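Local coordinates for protein ornithine decarboxylase (Entamoeba histolytica, PDB 4AIB) that probably catalyses the pyridoxal 5'-phosphate-dependent decarboxylation of L-ornithine to putrescine, as a homodimer whose active sites are built from residues of both subunits, at residues W29-E34 with N265-V270; Q100-Y105 with I124-K129; S271-K276 with I287-G292. All blocks are in the same frame, centred on the assembly; numbering follows the deposited sequence.

Interaction 1 of 3, residues W29-E34 with N265-V270; sequences WIFDTE and NAFHLV
Asp-32 sets CG anti to its backbone N (chi1 -161°), while His-268 keeps CG beside its own N (chi1 -55°), and the two side chains converge at the end of a short antiparallel pairing. His-268 NE2 donates to Asp-32 OD2 at 3.0 Å, an almost straight bond (170° at the hydrogen). The carboxylate oxygen lies in the imidazole plane and accepts on its anti lone pair, although the carboxylate itself is turned well out of that plane. The backbones of 29-31 and 267-270 pair antiparallel. Ile-30 and His-268 form the hydrogen-bonded pair, with Ile-30 N 2.8 Å from His-268 O, and two residues on, Asp-32 N reaches Ala-266 O at 2.8 Å. Trp-29, Phe-31, Phe-267 and Leu-269 share one face of the sheet. There the CD1 methyl of Leu-269 stands over the centre of the six-membered ring of Trp-29, a CH-pi contact with CD1 3.6 Å from the centroid, while Phe-267 CB meets Trp-29 CE3 beside it. Phe-31 CD1 comes over a face of the Phe-267 ring, the two rings meeting obliquely. On the other face Ile-30 CD1 touches Val-270 CG2. Strand 27-31 precedes the first barrel strand, 50-55, and strand 267-281 follows the last, 253-256, so the pairing joins the two ends of the barrel in one mixed sheet. Asp-32 is also N-cap of helix 33-46, its OD1 weakly bonded to Gly-35 N. Asn-359 N donates to His-268 ND1, so the imidazole's proton is placed on NE2, consistent with a neutral ring whose rotation is fixed from both nitrogens.

Interaction 2 of 3, residues Q100-Y105 with I124-K129; sequences QTFKPY and IDEVQK
Lys-129 leaves helix 124-133 with CB directed toward the loop 100-105 and CG anti to its backbone N (chi1 -177°). CG packs against the ring of Tyr-105, 3.6 Å from Tyr-105 CE1. CD passes near Lys-103 O; the bend at chi3 (-75°) then keeps CE close to both that oxygen and Tyr-105 CE1. At the tip NZ donates to Lys-103 O at 2.8 Å, in the carbonyl plane and on a lone pair, and forms a salt bridge with Glu-126 OE1 at 2.9 Å. The ammonium also stands over the face of the Tyr-105 ring, a cation-pi contact. Glu-126, one turn earlier, serves both lysines. Its OE2 takes the backbone N-H of Lys-103 at 2.8 Å, nearly straight (168°), from above the carboxylate plane, and pairs with Lys-103 NZ at 3.3 Å. Lys-103 folds back at chi3 and chi4, so that NZ also donates to Gln-100 O, 2.8 Å away. Thr-101 O and Phe-102 CD1 lie beside the same carboxylate, and two ammonium groups sharing one acid would probably keep the buried Glu-126 ionised. The loop follows strand 96-98 and runs into helix 105-114, with Pro-104 at its N-cap; Lys-103 NZ also bonds Thr-119 OG1 on strand 118-121. The contact thus joins the loop after the third strand of the TIM-barrel-type pyridoxal-binding domain to the helix after the fourth, 118-121, where the eight-stranded parallel sheet curls round, facing the second subunit, whose His-274 O receives a further bond from Lys-129 NZ.

Interaction 3 of 3, residues S271-K276 with I287-G292; sequences SSLHGK and IEYTSG
Thr-290 faces two residues of the opposite strand at once. His-274 N donates to Thr-290 O at 3.0 Å, almost straight at the hydrogen (176°) and nearly along the C=O axis, while Thr-290 N donates to Gly-275 O at 3.1 Å, approaching from above that carbonyl plane. Pairing passes from Leu-273 with Ser-291 to Lys-276 with Tyr-289, so strand 271-276 has one residue more: a beta bulge. On the far side of Leu-273, Gly-292 N closes the ladder on Ser-272 O at 2.9 Å. His-274 holds CG between its backbone N and carbonyl carbon (chi1 58°), which brings the ring back over the partner strand. Thr-290 O lies over one ring face toward the rim, Gly-292 CA sits in plane at the edge, 3.5 Å from His-274 NE2, and Thr-290 CG2 touches CE1. Gly-275 has no side chain, and a CB there would run into Thr-290 OG1. On the face shared by Leu-273 and Tyr-289, Leu-273 CD2 meets Tyr-289 CB at 3.8 Å. The aliphatic part of Lys-276 runs alongside Tyr-289 and Ile-287, with CD 3.7 Å from Tyr-289 CE1, before the bend at chi3 (85°) turns NZ aside. Both polar tips are then held by one residue: Tyr-289 OH bonds Met-348 N and Lys-276 NZ bonds Met-348 O. Further out, Ser-272 OG is held by Pro-25 O. The bulged hairpin, part of the C-terminal beta domain, presents His-274 and Thr-290 to the second subunit, where they pack on its Pro-104 and Phe-102, and so takes part in the dimer contact. The two strands form a beta hairpin within the mixed sheet, strand 284-291 flanked beyond by 324-330 and strand 267-281 bordered by 354-360.

Overall arrangement
All three contacts are buried, but in different settings. Interactions 1 and 3 use successive parts of strand 267-281, which pairs first with 27-31 and then with 284-291 in the same mixed sheet; regular pairing, packed aromatics and a His-carboxylate bond mark the first, a bulged hairpin the second. Interaction 2 lies in the barrel domain, nested along the chain inside the loop closed by interaction 1, and relies on charges rather than strand pairing. Within one subunit the centres of interactions 2 and 3 are about 46 Å apart, yet across the dimer they meet, Lys-129 of one subunit bonding His-274 of the other. Interaction 1 stays within its own chain.

Interaction 1 of 3, residues W29-E34 with N265-V270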
loop_
_atom_site.group_PDB
_atom_site.type_symbol
_atom_site.label_atom_id
_atom_site.label_comp_id
_atom_site.label_asym_id
_atom_site.label_seq_id
_atom_site.Cartn_x
_atom_site.Cartn_y
_atom_site.Cartn_z
ATOM N N TRP A 29 0.796 -0.496 -19.453
ATOM C CA TRP A 29 -0.626 -0.165 -19.409
ATOM C C TRP A 29 -1.151 0.216 -20.763
ATOM O O TRP A 29 -0.441 0.828 -21.562
ATOM C CB TRP A 29 -0.873 0.974 -18.428
ATOM C CG TRP A 29 -0.554 0.634 -16.991
ATOM C CD1 TRP A 29 0.644 0.852 -16.312
ATOM C CD2 TRP A 29 -1.443 0.009 -16.001
ATOM N NE1 TRP A 29 0.557 0.415 -15.013
ATOM C CE2 TRP A 29 -0.664 -0.099 -14.760
ATOM C CE3 TRP A 29 -2.753 -0.453 -16.017
ATOM C CZ2 TRP A 29 -1.198 -0.650 -13.604
ATOM C CZ3 TRP A 29 -3.279 -1.008 -14.844
ATOM C CH2 TRP A 29 -2.520 -1.103 -13.668
ATOM N N ILE A 30 -2.403 -0.148 -21.034
ATOM C CA ILE A 30 -3.091 0.285 -22.249
ATOM C C ILE A 30 -4.255 1.202 -21.880
ATOM O O ILE A 30 -5.187 0.789 -21.184
ATOM C CB ILE A 30 -3.582 -0.903 -23.112
ATOM C CG1 ILE A 30 -2.391 -1.717 -23.634
ATOM C CG2 ILE A 30 -4.434 -0.406 -24.276
ATOM C CD1 ILE A 30 -2.773 -2.995 -24.355
ATOM N N PHE A 31 -4.185 2.448 -22.343
ATOM C CA PHE A 31 -5.211 3.441 -22.046
ATOM C C PHE A 31 -6.370 3.357 -23.039
ATOM O O PHE A 31 -6.253 3.783 -24.192
ATOM C CB PHE A 31 -4.604 4.851 -22.014
ATOM C CG PHE A 31 -5.564 5.920 -21.568
ATOM C CD1 PHE A 31 -6.150 5.871 -20.307
ATOM C CD2 PHE A 31 -5.871 6.986 -22.406
ATOM C CE1 PHE A 31 -7.033 6.858 -19.895
ATOM C CE2 PHE A 31 -6.753 7.977 -21.999
ATOM C CZ PHE A 31 -7.334 7.913 -20.741
ATOM N N ASP A 32 -7.482 2.791 -22.577
ATOM C CA ASP A 32 -8.682 2.629 -23.393
ATOM C C ASP A 32 -9.518 3.904 -23.345
ATOM O O ASP A 32 -10.334 4.091 -22.439
ATOM C CB ASP A 32 -9.498 1.423 -22.908
ATOM C CG ASP A 32 -10.489 0.915 -23.950
ATOM O OD1 ASP A 32 -10.747 1.617 -24.951
ATOM O OD2 ASP A 32 -11.017 -0.202 -23.762
ATOM N N THR A 33 -9.301 4.776 -24.326
ATOM C CA THR A 33 -9.991 6.064 -24.401
ATOM C C THR A 33 -11.491 5.880 -24.636
ATOM O O THR A 33 -12.307 6.576 -24.028
ATOM C CB THR A 33 -9.391 6.960 -25.505
ATOM O OG1 THR A 33 -7.965 6.830 -25.513
ATOM C CG2 THR A 33 -9.763 8.419 -25.291
ATOM N N GLU A 34 -11.842 4.936 -25.508
ATOM C CA GLU A 34 -13.241 4.609 -25.795
ATOM C C GLU A 34 -13.942 3.983 -24.594
ATOM O O GLU A 34 -15.145 4.168 -24.408
ATOM C CB GLU A 34 -13.346 3.674 -27.001
ATOM C CG GLU A 34 -13.157 4.358 -28.347
ATOM C CD GLU A 34 -13.555 3.478 -29.520
ATOM O OE1 GLU A 34 -14.614 2.817 -29.449
ATOM O OE2 GLU A 34 -12.808 3.454 -30.521
ATOM N N ASN A 265 -12.690 0.533 -16.556
ATOM C CA ASN A 265 -12.543 0.261 -17.983
ATOM C C ASN A 265 -11.556 1.192 -18.691
ATOM O O ASN A 265 -11.423 1.148 -19.916
ATOM C CB ASN A 265 -13.912 0.299 -18.670
ATOM C CG ASN A 265 -14.931 -0.604 -17.998
ATOM O OD1 ASN A 265 -14.636 -1.749 -17.652
ATOM N ND2 ASN A 265 -16.141 -0.091 -17.811
ATOM N N ALA A 266 -10.861 2.016 -17.910
ATOM C CA ALA A 266 -9.918 3.001 -18.440
ATOM C C ALA A 266 -8.571 2.392 -18.827
ATOM O O ALA A 266 -8.000 2.746 -19.861
ATOM C CB ALA A 266 -9.717 4.126 -17.437
ATOM N N PHE A 267 -8.069 1.486 -17.991
ATOM C CA PHE A 267 -6.745 0.903 -18.191
ATOM C C PHE A 267 -6.771 -0.615 -18.330
ATOM O O PHE A 267 -7.640 -1.290 -17.774
ATOM C CB PHE A 267 -5.805 1.302 -17.050
ATOM C CG PHE A 267 -5.451 2.761 -17.034
ATOM C CD1 PHE A 267 -4.404 3.247 -17.813
ATOM C CD2 PHE A 267 -6.160 3.653 -16.235
ATOM C CE1 PHE A 267 -4.074 4.593 -17.797
ATOM C CE2 PHE A 267 -5.835 5.000 -16.217
ATOM C CZ PHE A 267 -4.791 5.470 -16.999
ATOM N N HIS A 268 -5.810 -1.138 -19.085
ATOM C CA HIS A 268 -5.614 -2.575 -19.225
ATOM C C HIS A 268 -4.173 -2.898 -18.973
ATOM O O HIS A 268 -3.281 -2.361 -19.635
ATOM C CB HIS A 268 -6.037 -3.050 -20.611
ATOM C CG HIS A 268 -7.453 -2.674 -20.982
ATOM N ND1 HIS A 268 -8.526 -3.267 -20.430
ATOM C CD2 HIS A 268 -7.944 -1.734 -21.886
ATOM C CE1 HIS A 268 -9.649 -2.734 -20.948
ATOM N NE2 HIS A 268 -9.291 -1.796 -21.839
ATOM N N LEU A 269 -3.931 -3.769 -17.998
ATOM C CA LEU A 269 -2.574 -4.160 -17.629
ATOM C C LEU A 269 -2.108 -5.355 -18.458
ATOM O O LEU A 269 -2.828 -6.346 -18.580
ATOM C CB LEU A 269 -2.501 -4.477 -16.130
ATOM C CG LEU A 269 -1.148 -4.838 -15.506
ATOM C CD1 LEU A 269 -0.190 -3.655 -15.511
ATOM C CD2 LEU A 269 -1.342 -5.358 -14.090
ATOM N N VAL A 270 -0.911 -5.242 -19.034
ATOM C CA VAL A 270 -0.300 -6.332 -19.802
ATOM C C VAL A 270 1.045 -6.701 -19.177
ATOM O O VAL A 270 2.071 -6.086 -19.474
ATOM C CB VAL A 270 -0.105 -5.971 -21.292
ATOM C CG1 VAL A 270 0.287 -7.204 -22.095
ATOM C CG2 VAL A 270 -1.365 -5.351 -21.875
#

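Interaction 2 of 3, residues Q100-Y105 with I124-K129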
loop_
_atom_site.group_PDB
_atom_site.type_symbol
_atom_site.label_atom_id
_atom_site.label_comp_id
_atom_site.label_asym_id
_atom_site.label_seq_id
_atom_site.Cartn_x
_atom_site.Cartn_y
_atom_site.Cartn_z
ATOM N N GLN A 100 -13.043 15.871 2.176
ATOM C CA GLN A 100 -12.227 15.382 3.276
ATOM C C GLN A 100 -12.883 15.778 4.590
ATOM O O GLN A 100 -13.022 16.966 4.895
ATOM C CB GLN A 100 -10.797 15.925 3.178
ATOM C CG GLN A 100 -9.850 15.445 4.272
ATOM C CD GLN A 100 -9.776 13.932 4.382
ATOM O OE1 GLN A 100 -10.049 13.364 5.440
ATOM N NE2 GLN A 100 -9.408 13.271 3.289
ATOM N N THR A 101 -13.296 14.768 5.352
ATOM C CA THR A 101 -13.999 14.973 6.620
ATOM C C THR A 101 -13.123 15.670 7.657
ATOM O O THR A 101 -13.598 16.533 8.396
ATOM C CB THR A 101 -14.537 13.646 7.197
ATOM O OG1 THR A 101 -13.492 12.666 7.217
ATOM C CG2 THR A 101 -15.697 13.129 6.360
ATOM N N PHE A 102 -11.847 15.296 7.703
ATOM C CA PHE A 102 -10.891 15.925 8.609
ATOM C C PHE A 102 -9.676 16.452 7.849
ATOM O O PHE A 102 -8.786 15.692 7.457
ATOM C CB PHE A 102 -10.486 14.964 9.731
ATOM C CG PHE A 102 -11.619 14.594 10.649
ATOM C CD1 PHE A 102 -12.100 15.504 11.587
ATOM C CD2 PHE A 102 -12.211 13.336 10.576
ATOM C CE1 PHE A 102 -13.143 15.168 12.435
ATOM C CE2 PHE A 102 -13.256 12.995 11.422
ATOM C CZ PHE A 102 -13.723 13.912 12.352
ATOM N N LYS A 103 -9.660 17.767 7.653
ATOM C CA LYS A 103 -8.658 18.431 6.826
ATOM C C LYS A 103 -7.510 18.992 7.662
ATOM O O LYS A 103 -7.746 19.549 8.737
ATOM C CB LYS A 103 -9.307 19.561 6.021
ATOM C CG LYS A 103 -10.417 19.106 5.084
ATOM C CD LYS A 103 -11.286 20.265 4.613
ATOM C CE LYS A 103 -12.343 20.654 5.636
ATOM N NZ LYS A 103 -13.391 19.607 5.804
ATOM N N PRO A 104 -6.262 18.839 7.176
ATOM C CA PRO A 104 -5.123 19.518 7.793
ATOM C C PRO A 104 -5.272 21.027 7.640
ATOM O O PRO A 104 -5.765 21.495 6.609
ATOM C CB PRO A 104 -3.925 19.016 6.980
ATOM C CG PRO A 104 -4.385 17.739 6.363
ATOM C CD PRO A 104 -5.838 17.957 6.074
ATOM N N TYR A 105 -4.860 21.774 8.661
ATOM C CA TYR A 105 -5.043 23.226 8.688
ATOM C C TYR A 105 -4.354 23.929 7.519
ATOM O O TYR A 105 -4.960 24.773 6.858
ATOM C CB TYR A 105 -4.559 23.812 10.018
ATOM C CG TYR A 105 -5.253 23.257 11.241
ATOM C CD1 TYR A 105 -6.472 23.776 11.669
ATOM C CD2 TYR A 105 -4.685 22.216 11.977
ATOM C CE1 TYR A 105 -7.109 23.275 12.793
ATOM C CE2 TYR A 105 -5.317 21.706 13.102
ATOM C CZ TYR A 105 -6.527 22.239 13.504
ATOM O OH TYR A 105 -7.162 21.743 14.616
ATOM N N ILE A 124 -18.346 18.534 14.937
ATOM C CA ILE A 124 -18.483 19.896 15.463
ATOM C C ILE A 124 -17.157 20.670 15.396
ATOM O O ILE A 124 -17.151 21.895 15.245
ATOM C CB ILE A 124 -19.072 19.900 16.903
ATOM C CG1 ILE A 124 -19.420 21.326 17.355
ATOM C CG2 ILE A 124 -18.133 19.217 17.893
ATOM C CD1 ILE A 124 -20.368 21.396 18.536
ATOM N N ASP A 125 -16.043 19.944 15.490
ATOM C CA ASP A 125 -14.713 20.547 15.455
ATOM C C ASP A 125 -14.353 21.095 14.073
ATOM O O ASP A 125 -13.755 22.166 13.968
ATOM C CB ASP A 125 -13.651 19.543 15.916
ATOM C CG ASP A 125 -12.257 20.146 15.966
ATOM O OD1 ASP A 125 -12.053 21.130 16.709
ATOM O OD2 ASP A 125 -11.367 19.643 15.250
ATOM N N GLU A 126 -14.723 20.358 13.025
ATOM C CA GLU A 126 -14.421 20.753 11.648
ATOM C C GLU A 126 -15.231 21.973 11.207
ATOM O O GLU A 126 -14.772 22.757 10.374
ATOM C CB GLU A 126 -14.653 19.585 10.685
ATOM C CG GLU A 126 -13.873 19.675 9.377
ATOM C CD GLU A 126 -12.413 19.274 9.514
ATOM O OE1 GLU A 126 -12.047 18.636 10.524
ATOM O OE2 GLU A 126 -11.624 19.591 8.600
ATOM N N VAL A 127 -16.432 22.118 11.766
ATOM C CA VAL A 127 -17.252 23.313 11.565
ATOM C C VAL A 127 -16.504 24.532 12.109
ATOM O O VAL A 127 -16.424 25.570 11.448
ATOM C CB VAL A 127 -18.634 23.187 12.253
ATOM C CG1 VAL A 127 -19.436 24.473 12.119
ATOM C CG2 VAL A 127 -19.423 22.026 11.670
ATOM N N GLN A 128 -15.949 24.380 13.312
ATOM C CA GLN A 128 -15.173 25.428 13.973
ATOM C C GLN A 128 -13.842 25.680 13.265
ATOM O O GLN A 128 -13.386 26.822 13.179
ATOM C CB GLN A 128 -14.927 25.063 15.440
ATOM C CG GLN A 128 -16.190 24.976 16.284
ATOM C CD GLN A 128 -15.964 24.323 17.636
ATOM O OE1 GLN A 128 -14.983 23.606 17.841
ATOM N NE2 GLN A 128 -16.881 24.562 18.565
ATOM N N LYS A 129 -13.234 24.603 12.765
ATOM C CA LYS A 129 -11.981 24.668 12.011
ATOM C C LYS A 129 -12.155 25.506 10.747
ATOM O O LYS A 129 -11.296 26.324 10.409
ATOM C CB LYS A 129 -11.513 23.255 11.646
ATOM C CG LYS A 129 -10.172 23.188 10.925
ATOM C CD LYS A 129 -9.879 21.792 10.391
ATOM C CE LYS A 129 -9.483 20.824 11.497
ATOM N NZ LYS A 129 -9.325 19.434 10.987
#

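Interaction 3 of 3, residues S271-K276 with I287-G292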
loop_
_atom_site.group_PDB
_atom_site.type_symbol
_atom_site.label_atom_id
_atom_site.label_comp_id
_atom_site.label_asym_id
_atom_site.label_seq_id
_atom_site.Cartn_x
_atom_site.Cartn_y
_atom_site.Cartn_z
ATOM N N SER A 271 1.033 -7.712 -18.318
ATOM C CA SER A 271 2.216 -8.071 -17.540
ATOM C C SER A 271 3.016 -9.224 -18.148
ATOM O O SER A 271 2.477 -10.052 -18.882
ATOM C CB SER A 271 1.817 -8.382 -16.096
ATOM O OG SER A 271 1.146 -7.274 -15.518
ATOM N N SER A 272 4.310 -9.254 -17.842
ATOM C CA SER A 272 5.214 -10.286 -18.341
ATOM C C SER A 272 5.532 -11.302 -17.248
ATOM O O SER A 272 5.305 -11.039 -16.066
ATOM C CB SER A 272 6.507 -9.650 -18.852
ATOM O OG SER A 272 7.169 -8.957 -17.808
ATOM N N LEU A 273 6.068 -12.452 -17.650
ATOM C CA LEU A 273 6.423 -13.513 -16.710
ATOM C C LEU A 273 7.932 -13.640 -16.530
ATOM O O LEU A 273 8.685 -13.669 -17.506
ATOM C CB LEU A 273 5.836 -14.853 -17.158
ATOM C CG LEU A 273 4.312 -14.999 -17.192
ATOM C CD1 LEU A 273 3.928 -16.268 -17.934
ATOM C CD2 LEU A 273 3.716 -14.990 -15.791
ATOM N N HIS A 274 8.361 -13.716 -15.271
ATOM C CA HIS A 274 9.772 -13.908 -14.939
ATOM C C HIS A 274 9.959 -14.919 -13.835
ATOM O O HIS A 274 10.760 -14.719 -12.917
ATOM C CB HIS A 274 10.439 -12.571 -14.605
ATOM C CG HIS A 274 9.797 -11.829 -13.455
ATOM N ND1 HIS A 274 10.207 -11.975 -12.182
ATOM C CD2 HIS A 274 8.750 -10.910 -13.427
ATOM C CE1 HIS A 274 9.462 -11.194 -11.378
ATOM N NE2 HIS A 274 8.570 -10.543 -12.141
ATOM N N GLY A 275 9.222 -16.025 -13.926
ATOM C CA GLY A 275 9.314 -17.100 -12.941
ATOM C C GLY A 275 8.274 -18.193 -13.110
ATOM O O GLY A 275 7.106 -17.916 -13.396
ATOM N N LYS A 276 8.704 -19.440 -12.922
ATOM C CA LYS A 276 7.820 -20.598 -13.055
ATOM C C LYS A 276 8.206 -21.730 -12.104
ATOM O O LYS A 276 9.389 -21.994 -11.883
ATOM C CB LYS A 276 7.812 -21.104 -14.502
ATOM C CG LYS A 276 6.656 -22.038 -14.833
ATOM C CD LYS A 276 6.593 -22.373 -16.316
ATOM C CE LYS A 276 7.505 -23.532 -16.688
ATOM N NZ LYS A 276 7.341 -23.920 -18.117
ATOM N N ILE A 287 0.713 -25.073 -11.728
ATOM C CA ILE A 287 1.891 -24.314 -12.145
ATOM C C ILE A 287 1.877 -22.894 -11.580
ATOM O O ILE A 287 0.969 -22.111 -11.863
ATOM C CB ILE A 287 2.054 -24.281 -13.683
ATOM C CG1 ILE A 287 1.791 -25.667 -14.289
ATOM C CG2 ILE A 287 3.451 -23.795 -14.052
ATOM C CD1 ILE A 287 1.626 -25.678 -15.794
ATOM N N GLU A 288 2.892 -22.580 -10.779
ATOM C CA GLU A 288 3.040 -21.255 -10.179
ATOM C C GLU A 288 3.800 -20.311 -11.103
ATOM O O GLU A 288 4.811 -20.687 -11.698
ATOM C CB GLU A 288 3.750 -21.352 -8.827
ATOM C CG GLU A 288 2.880 -21.889 -7.699
ATOM C CD GLU A 288 3.681 -22.296 -6.475
ATOM O OE1 GLU A 288 4.543 -21.507 -6.033
ATOM O OE2 GLU A 288 3.442 -23.403 -5.945
ATOM N N TYR A 289 3.303 -19.082 -11.219
ATOM C CA TYR A 289 3.932 -18.072 -12.064
ATOM C C TYR A 289 4.247 -16.804 -11.283
ATOM O O TYR A 289 3.573 -16.479 -10.304
ATOM C CB TYR A 289 3.043 -17.746 -13.266
ATOM C CG TYR A 289 2.868 -18.897 -14.231
ATOM C CD1 TYR A 289 3.815 -19.151 -15.223
ATOM C CD2 TYR A 289 1.755 -19.733 -14.155
ATOM C CE1 TYR A 289 3.660 -20.204 -16.109
ATOM C CE2 TYR A 289 1.589 -20.789 -15.037
ATOM C CZ TYR A 289 2.543 -21.019 -16.012
ATOM O OH TYR A 289 2.383 -22.067 -16.890
ATOM N N THR A 290 5.283 -16.098 -11.719
ATOM C CA THR A 290 5.655 -14.834 -11.105
ATOM C C THR A 290 5.550 -13.715 -12.136
ATOM O O THR A 290 6.348 -13.628 -13.075
ATOM C CB THR A 290 7.055 -14.902 -10.463
ATOM O OG1 THR A 290 7.118 -16.047 -9.605
ATOM C CG2 THR A 290 7.338 -13.650 -9.642
ATOM N N SER A 291 4.536 -12.879 -11.949
ATOM C CA SER A 291 4.211 -11.804 -12.874
ATOM C C SER A 291 4.936 -10.515 -12.507
ATOM O O SER A 291 5.189 -10.254 -11.333
ATOM C CB SER A 291 2.705 -11.574 -12.879
ATOM O OG SER A 291 2.374 -10.470 -13.689
ATOM N N GLY A 292 5.242 -9.707 -13.521
ATOM C CA GLY A 292 6.052 -8.493 -13.370
ATOM C C GLY A 292 5.663 -7.529 -12.262
ATOM O O GLY A 292 5.040 -6.498 -12.520
#